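Long-range contacts in enoyl-CoA hydratase subunit II (Geobacillus kaustophilus, PDB 2EJ5), which probably catalyses the reversible hydration of an enoyl-CoA thioester in phenylacetate breakdown: residues Y7-Q12 / N47-V51; A198-K202 / L253-N257; L39-D45 / H92-P96. Residue numbers count along the deposited sequence, not the author numbering.

Contact 1. Residues Y7-Q12 / N47-V51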
# COMPACT_ATOMS: atom_id res chain seq x y z
N TYR A 7 -8.45 16.38 29.36
CA TYR A 7 -8.30 17.22 28.20
C TYR A 7 -7.74 18.53 28.69
O TYR A 7 -8.37 19.21 29.50
CB TYR A 7 -9.65 17.41 27.50
CG TYR A 7 -9.60 18.27 26.27
CD1 TYR A 7 -9.16 17.76 25.03
CD2 TYR A 7 -10.00 19.60 26.32
CE1 TYR A 7 -9.11 18.57 23.90
CE2 TYR A 7 -9.93 20.41 25.20
CZ TYR A 7 -9.50 19.89 23.99
OH TYR A 7 -9.49 20.71 22.88
N GLU A 8 -6.56 18.88 28.20
CA GLU A 8 -5.85 20.07 28.65
C GLU A 8 -5.13 20.67 27.44
O GLU A 8 -4.37 19.98 26.77
CB GLU A 8 -4.84 19.65 29.72
CG GLU A 8 -4.30 20.77 30.58
CD GLU A 8 -3.37 20.27 31.68
OE1 GLU A 8 -3.55 19.12 32.19
OE2 GLU A 8 -2.45 21.04 32.04
N VAL A 9 -5.42 21.92 27.13
CA VAL A 9 -4.66 22.64 26.13
C VAL A 9 -3.43 23.29 26.82
O VAL A 9 -3.58 24.03 27.80
CB VAL A 9 -5.53 23.68 25.35
CG1 VAL A 9 -4.72 24.45 24.31
CG2 VAL A 9 -6.72 23.00 24.67
N LYS A 10 -2.24 22.96 26.34
CA LYS A 10 -1.00 23.57 26.82
C LYS A 10 -0.30 24.19 25.62
O LYS A 10 0.18 23.50 24.72
CB LYS A 10 -0.13 22.56 27.53
CG LYS A 10 -0.71 22.11 28.89
CD LYS A 10 -0.01 20.90 29.46
CE LYS A 10 1.49 21.09 29.53
NZ LYS A 10 1.94 21.92 30.69
N GLY A 11 -0.31 25.52 25.59
CA GLY A 11 0.22 26.27 24.48
C GLY A 11 -0.85 26.18 23.42
O GLY A 11 -1.98 26.63 23.65
N GLN A 12 -0.51 25.59 22.28
CA GLN A 12 -1.50 25.31 21.25
C GLN A 12 -1.66 23.82 20.96
O GLN A 12 -2.07 23.44 19.86
CB GLN A 12 -1.19 26.09 20.01
CG GLN A 12 -1.13 27.58 20.33
CD GLN A 12 -1.31 28.42 19.13
OE1 GLN A 12 -2.38 28.94 18.88
NE2 GLN A 12 -0.25 28.55 18.35
N ASN A 47 -7.56 27.82 18.75
CA ASN A 47 -6.31 27.91 19.49
C ASN A 47 -5.58 26.56 19.50
O ASN A 47 -4.41 26.52 19.83
CB ASN A 47 -6.54 28.40 20.92
CG ASN A 47 -5.22 28.62 21.68
OD1 ASN A 47 -4.32 29.36 21.25
ND2 ASN A 47 -5.10 27.94 22.81
N VAL A 48 -6.28 25.48 19.14
CA VAL A 48 -5.70 24.14 19.12
C VAL A 48 -5.12 23.89 17.72
O VAL A 48 -5.84 24.01 16.72
CB VAL A 48 -6.75 23.03 19.49
CG1 VAL A 48 -6.16 21.59 19.27
CG2 VAL A 48 -7.18 23.19 20.94
N ARG A 49 -3.82 23.61 17.65
CA ARG A 49 -3.16 23.36 16.36
C ARG A 49 -2.56 21.95 16.27
O ARG A 49 -2.04 21.59 15.23
CB ARG A 49 -2.12 24.45 16.06
CG ARG A 49 -2.77 25.82 15.67
CD ARG A 49 -1.76 26.94 15.74
NE ARG A 49 -0.90 26.95 14.56
CZ ARG A 49 0.16 27.73 14.43
NH1 ARG A 49 0.51 28.55 15.44
NH2 ARG A 49 0.89 27.66 13.32
N CYS A 50 -2.61 21.19 17.36
CA CYS A 50 -2.15 19.81 17.37
C CYS A 50 -2.87 19.08 18.46
O CYS A 50 -3.25 19.69 19.48
CB CYS A 50 -0.63 19.72 17.63
SG CYS A 50 0.12 18.04 17.40
N VAL A 51 -3.06 17.79 18.28
CA VAL A 51 -3.66 16.99 19.34
C VAL A 51 -2.74 15.87 19.70
O VAL A 51 -2.15 15.23 18.83
CB VAL A 51 -5.07 16.40 18.94
CG1 VAL A 51 -5.63 15.53 20.07
CG2 VAL A 51 -6.04 17.53 18.63
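The backbone carbonyl of Gln12 accepts a nearly straight hydrogen bond from Arg49, N to O 2.8 Å, and a weak one from Cys50, N to Gln12 O 3.4 Å. Both join the turn of the N-terminal beta-hairpin to the run into strand 50-55 of the crotonase-fold sheet. In that sheet strand 5-10 is the outermost strand at one end within this chain, antiparallel to strand 13-18, which in turn runs parallel to strand 50-55. Gln12 sits in the hairpin loop just before strand 13-18, so its carbonyl opens the pairing that the backbone of Ala14 continues with Cys50. Gly11 makes the preceding bend with a positive phi of 78°. The CA-to-CB bond of Arg49 points toward the hairpin, but its guanidinium is held mainly by Met199 O and Thr201 OG1; the side-chain amide of Gln12 lies at its edge, near its plane. The side chains of Gln12 and Asn47 also lie close together, and Gln12 has more of its surface covered here than any other residue of the two segments. Apolar packing follows along residues 7-10 of strand 5-10, where Val9 points toward 47-51 and Tyr7 reaches in from the side, its ring also resting on Ala38 and Ala42 of helix 29-44. One methyl of Val48 meets both residues: CG2 lies 3.8 Å from Val9 CG2 and 3.9 Å from Tyr7 OH.

Contact 2. Residues A198-K202 / L253-N257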
# COMPACT_ATOMS: atom_id res chain seq x y z
N ALA A 198 3.18 24.52 15.52
CA ALA A 198 3.74 25.72 14.93
C ALA A 198 3.65 25.77 13.40
O ALA A 198 3.96 26.79 12.79
CB ALA A 198 5.22 25.90 15.37
N MET A 199 3.24 24.66 12.79
CA MET A 199 3.20 24.56 11.33
C MET A 199 1.88 25.15 10.80
O MET A 199 0.99 25.49 11.61
CB MET A 199 3.34 23.07 10.92
CG MET A 199 4.62 22.42 11.39
SD MET A 199 4.96 20.90 10.46
CE MET A 199 5.53 21.62 8.90
N PRO A 200 1.75 25.31 9.47
CA PRO A 200 0.51 25.85 8.87
C PRO A 200 -0.66 24.87 9.01
O PRO A 200 -0.92 24.05 8.12
CB PRO A 200 0.86 26.01 7.38
CG PRO A 200 2.35 26.04 7.35
CD PRO A 200 2.75 25.04 8.42
N THR A 201 -1.32 24.96 10.14
CA THR A 201 -2.38 24.05 10.51
C THR A 201 -3.48 23.87 9.44
O THR A 201 -3.99 22.76 9.26
CB THR A 201 -2.99 24.57 11.83
OG1 THR A 201 -1.91 24.95 12.69
CG2 THR A 201 -3.82 23.49 12.49
N LYS A 202 -3.83 24.94 8.73
CA LYS A 202 -4.90 24.84 7.70
C LYS A 202 -4.43 24.00 6.51
O LYS A 202 -5.21 23.27 5.92
CB LYS A 202 -5.34 26.21 7.18
CG LYS A 202 -6.19 27.05 8.19
CD LYS A 202 -7.55 26.41 8.56
CE LYS A 202 -8.48 27.40 9.29
NZ LYS A 202 -7.73 28.49 9.91
N LEU A 253 6.76 32.73 10.48
CA LEU A 253 5.96 32.53 11.68
C LEU A 253 4.48 32.28 11.33
O LEU A 253 3.75 33.19 10.91
CB LEU A 253 6.13 33.68 12.68
CG LEU A 253 5.41 33.71 14.02
CD1 LEU A 253 5.64 32.46 14.89
CD2 LEU A 253 5.91 34.95 14.77
N PHE A 254 4.04 31.04 11.55
CA PHE A 254 2.71 30.60 11.12
C PHE A 254 1.68 30.67 12.25
O PHE A 254 2.01 30.43 13.43
CB PHE A 254 2.77 29.16 10.57
CG PHE A 254 3.63 29.00 9.33
CD1 PHE A 254 3.39 29.75 8.20
CD2 PHE A 254 4.67 28.06 9.30
CE1 PHE A 254 4.16 29.60 7.07
CE2 PHE A 254 5.45 27.91 8.16
CZ PHE A 254 5.19 28.65 7.04
N GLN A 255 0.44 30.96 11.89
CA GLN A 255 -0.61 31.06 12.87
C GLN A 255 -1.68 29.98 12.76
O GLN A 255 -2.42 29.79 13.70
CB GLN A 255 -1.26 32.47 12.85
CG GLN A 255 -0.28 33.53 13.31
CD GLN A 255 -0.86 34.95 13.30
OE1 GLN A 255 -1.91 35.23 12.69
NE2 GLN A 255 -0.15 35.87 13.98
N GLY A 256 -1.73 29.25 11.64
CA GLY A 256 -2.77 28.24 11.45
C GLY A 256 -4.03 28.72 10.75
O GLY A 256 -5.06 28.05 10.77
N ASN A 257 -3.97 29.90 10.14
CA ASN A 257 -5.08 30.40 9.31
C ASN A 257 -4.52 31.20 8.17
O ASN A 257 -5.31 31.82 7.42
CB ASN A 257 -6.01 31.30 10.12
CG ASN A 257 -5.26 32.33 10.91
OD1 ASN A 257 -4.40 33.06 10.36
ND2 ASN A 257 -5.54 32.39 12.22
OXT ASN A 257 -3.30 31.24 8.03
O HOH W 1 5.42 28.99 13.11
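Phe254 lays one face of its ring against Pro200: CG of the proline stands 3.6 Å from the ring centroid, only 8° off the normal, a CH-pi contact, and lies 3.6 Å from Phe254 CD2. At the ring edge lies the carbonyl of Ala198, whose O is 3.5 Å from Phe254 CB. A water ties the same two residues together, donating to Ala198 O at 2.7 Å and accepting from Phe254 N at 2.9 Å. Pro200 is the centre of an inverse gamma turn and the N-cap residue of helix 201-216. Through it the C-terminal tail, which follows helix 237-246, packs against the start of helix 201-216 in the C-terminal helical part of the crotonase fold. The touching parts, 198-202 and 254-257, run in roughly the same direction, their end-to-end lines 27° apart. His133 and Gly135 of the second subunit pack on Phe254 and Pro200, which places this junction at a subunit interface. Farther along, Gly256 passes close to Thr201, CA to OG1 3.6 Å. A CB on Gly256 would clash with that hydroxyl and, at its phi of 91°, be jammed against the preceding carbonyl. Thr201 OG1 is itself hydrogen-bonded to Arg49. Lys202, in the first turn of the helix, reaches to the chain end, its NZ hydrogen-bonded to Gly256 O at 2.8 Å and 3.3 Å from Asn257 CB.

Contact 3. Residues L39-D45 / H92-P96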
# COMPACT_ATOMS: atom_id res chain seq x y z
N LEU A 39 -12.45 15.37 20.82
CA LEU A 39 -11.91 15.51 19.45
C LEU A 39 -12.64 16.57 18.70
O LEU A 39 -12.05 17.31 17.96
CB LEU A 39 -11.97 14.20 18.66
CG LEU A 39 -11.04 13.08 19.13
CD1 LEU A 39 -11.34 11.81 18.33
CD2 LEU A 39 -9.51 13.46 19.12
N LYS A 40 -13.96 16.65 18.90
CA LYS A 40 -14.75 17.64 18.18
C LYS A 40 -14.42 19.04 18.74
O LYS A 40 -14.36 20.00 17.99
CB LYS A 40 -16.27 17.31 18.27
CG LYS A 40 -16.68 15.97 17.61
CD LYS A 40 -18.15 15.61 17.90
CE LYS A 40 -18.63 14.39 17.07
NZ LYS A 40 -20.09 13.96 17.31
N GLN A 41 -14.17 19.10 20.04
CA GLN A 41 -13.77 20.34 20.75
C GLN A 41 -12.45 20.85 20.15
O GLN A 41 -12.38 21.97 19.62
CB GLN A 41 -13.59 20.00 22.24
CG GLN A 41 -13.38 21.16 23.24
CD GLN A 41 -13.66 20.71 24.71
OE1 GLN A 41 -14.13 19.58 24.97
NE2 GLN A 41 -13.37 21.61 25.68
N ALA A 42 -11.43 19.99 20.17
CA ALA A 42 -10.13 20.29 19.55
C ALA A 42 -10.25 20.74 18.10
O ALA A 42 -9.60 21.71 17.69
CB ALA A 42 -9.20 19.09 19.67
N GLY A 43 -11.10 20.07 17.32
CA GLY A 43 -11.35 20.49 15.95
C GLY A 43 -11.98 21.88 15.82
O GLY A 43 -11.71 22.58 14.85
N ALA A 44 -12.81 22.27 16.79
CA ALA A 44 -13.56 23.54 16.68
C ALA A 44 -12.80 24.72 17.28
O ALA A 44 -13.11 25.88 16.97
CB ALA A 44 -14.98 23.42 17.29
N ASP A 45 -11.81 24.41 18.12
CA ASP A 45 -11.00 25.41 18.81
C ASP A 45 -9.87 25.95 17.93
O ASP A 45 -8.90 25.23 17.64
CB ASP A 45 -10.43 24.77 20.07
CG ASP A 45 -9.81 25.80 21.04
OD1 ASP A 45 -9.51 26.95 20.65
OD2 ASP A 45 -9.60 25.43 22.20
N HIS A 92 -12.53 12.45 10.74
CA HIS A 92 -12.83 13.73 10.11
C HIS A 92 -12.06 14.91 10.72
O HIS A 92 -12.10 15.97 10.17
CB HIS A 92 -14.34 14.02 10.11
CG HIS A 92 -15.15 13.02 9.33
ND1 HIS A 92 -15.29 11.70 9.73
CD2 HIS A 92 -15.89 13.14 8.21
CE1 HIS A 92 -16.06 11.05 8.87
NE2 HIS A 92 -16.45 11.91 7.94
N LEU A 93 -11.37 14.71 11.84
CA LEU A 93 -10.58 15.79 12.45
C LEU A 93 -9.41 16.23 11.56
O LEU A 93 -8.54 15.41 11.22
CB LEU A 93 -10.08 15.35 13.84
CG LEU A 93 -9.20 16.28 14.68
CD1 LEU A 93 -9.90 17.65 14.93
CD2 LEU A 93 -8.89 15.60 15.97
N GLU A 94 -9.39 17.53 11.23
CA GLU A 94 -8.41 18.14 10.32
C GLU A 94 -7.29 18.89 11.05
O GLU A 94 -6.83 19.94 10.59
CB GLU A 94 -9.07 19.21 9.44
CG GLU A 94 -10.43 18.95 8.82
CD GLU A 94 -10.32 18.16 7.57
OE1 GLU A 94 -9.40 17.34 7.60
OE2 GLU A 94 -11.11 18.30 6.59
N LYS A 95 -6.94 18.45 12.25
CA LYS A 95 -5.76 18.97 12.92
C LYS A 95 -4.88 17.74 13.03
O LYS A 95 -5.42 16.63 13.05
CB LYS A 95 -6.10 19.46 14.34
CG LYS A 95 -7.27 20.50 14.44
CD LYS A 95 -6.78 21.89 14.51
CE LYS A 95 -7.91 22.93 14.52
NZ LYS A 95 -8.31 23.21 15.93
N PRO A 96 -3.54 17.93 13.13
CA PRO A 96 -2.72 16.75 13.27
C PRO A 96 -2.90 16.10 14.63
O PRO A 96 -3.09 16.79 15.65
CB PRO A 96 -1.26 17.27 13.06
CG PRO A 96 -1.29 18.71 13.51
CD PRO A 96 -2.73 19.18 13.11
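His92 closes helix 75-92, and Leu93 is the first residue to leave helical geometry, turning its side chain toward the last turns of helix 29-44. Its CD1 lies 3.3 Å from Gly43 CA and 3.7 Å from Leu39 O, while its CD2 meets Leu39 CD2 at 3.9 Å. The close approach depends on Gly43 lacking a side chain: a CB there would come within 3.0 Å of Leu93 CD1. Glu94 has its carboxylate directed away, to salt bridges with Arg209 and Arg212 of helix 201-216. Lys95 then sends its side chain back across to the end of helix 29-44, where the ammonium is hydrogen-bonded to two backbone carbonyls, NZ to Ala42 O 2.6 Å and NZ to Asp45 O 2.7 Å. Ala42 O belongs to the last helical turn and Asp45 O to the first residue beyond the helix, so the positive charge sits at the negative end of the helix dipole. Val48 O, at the approach to strand 50-55, gives the same NZ a third hydrogen bond. Pro96 turns the chain into strand 97-101, its backbone pairing with Val51. Strand 13-18, helix 29-44 and strand 50-55 form one beta-alpha-beta unit and strand 50-55, helix 75-92 and strand 97-101 the next, with parallel strands, as in the crotonase fold; Leu93 and Lys95 join the C-terminal ends of the two helices.

Contacts 1 and 3 have centres about 10 Å apart and contact 2 lies about 13 Å from the first and 15 Å from the third. Along the chain, contacts 1 and 3 interleave in the order 7-12, 39-45, 47-51, 92-96, helix 29-44 being followed by strand 50-55 after a short loop; contact 2 comes after both. Segment 47-51 touches both other contacts: it meets segment 92-96 through Val48 with Lys95 and the pairing of Val51 with Pro96, and its Arg49 reaches Met199 and Thr201. Contacts 2 and 3 meet through Thr201 on Lys95. Together they connect the sheet's hairpin, its covering helices and the C-terminal tail, where Met199, Pro200 and Phe254 pack on a second subunit.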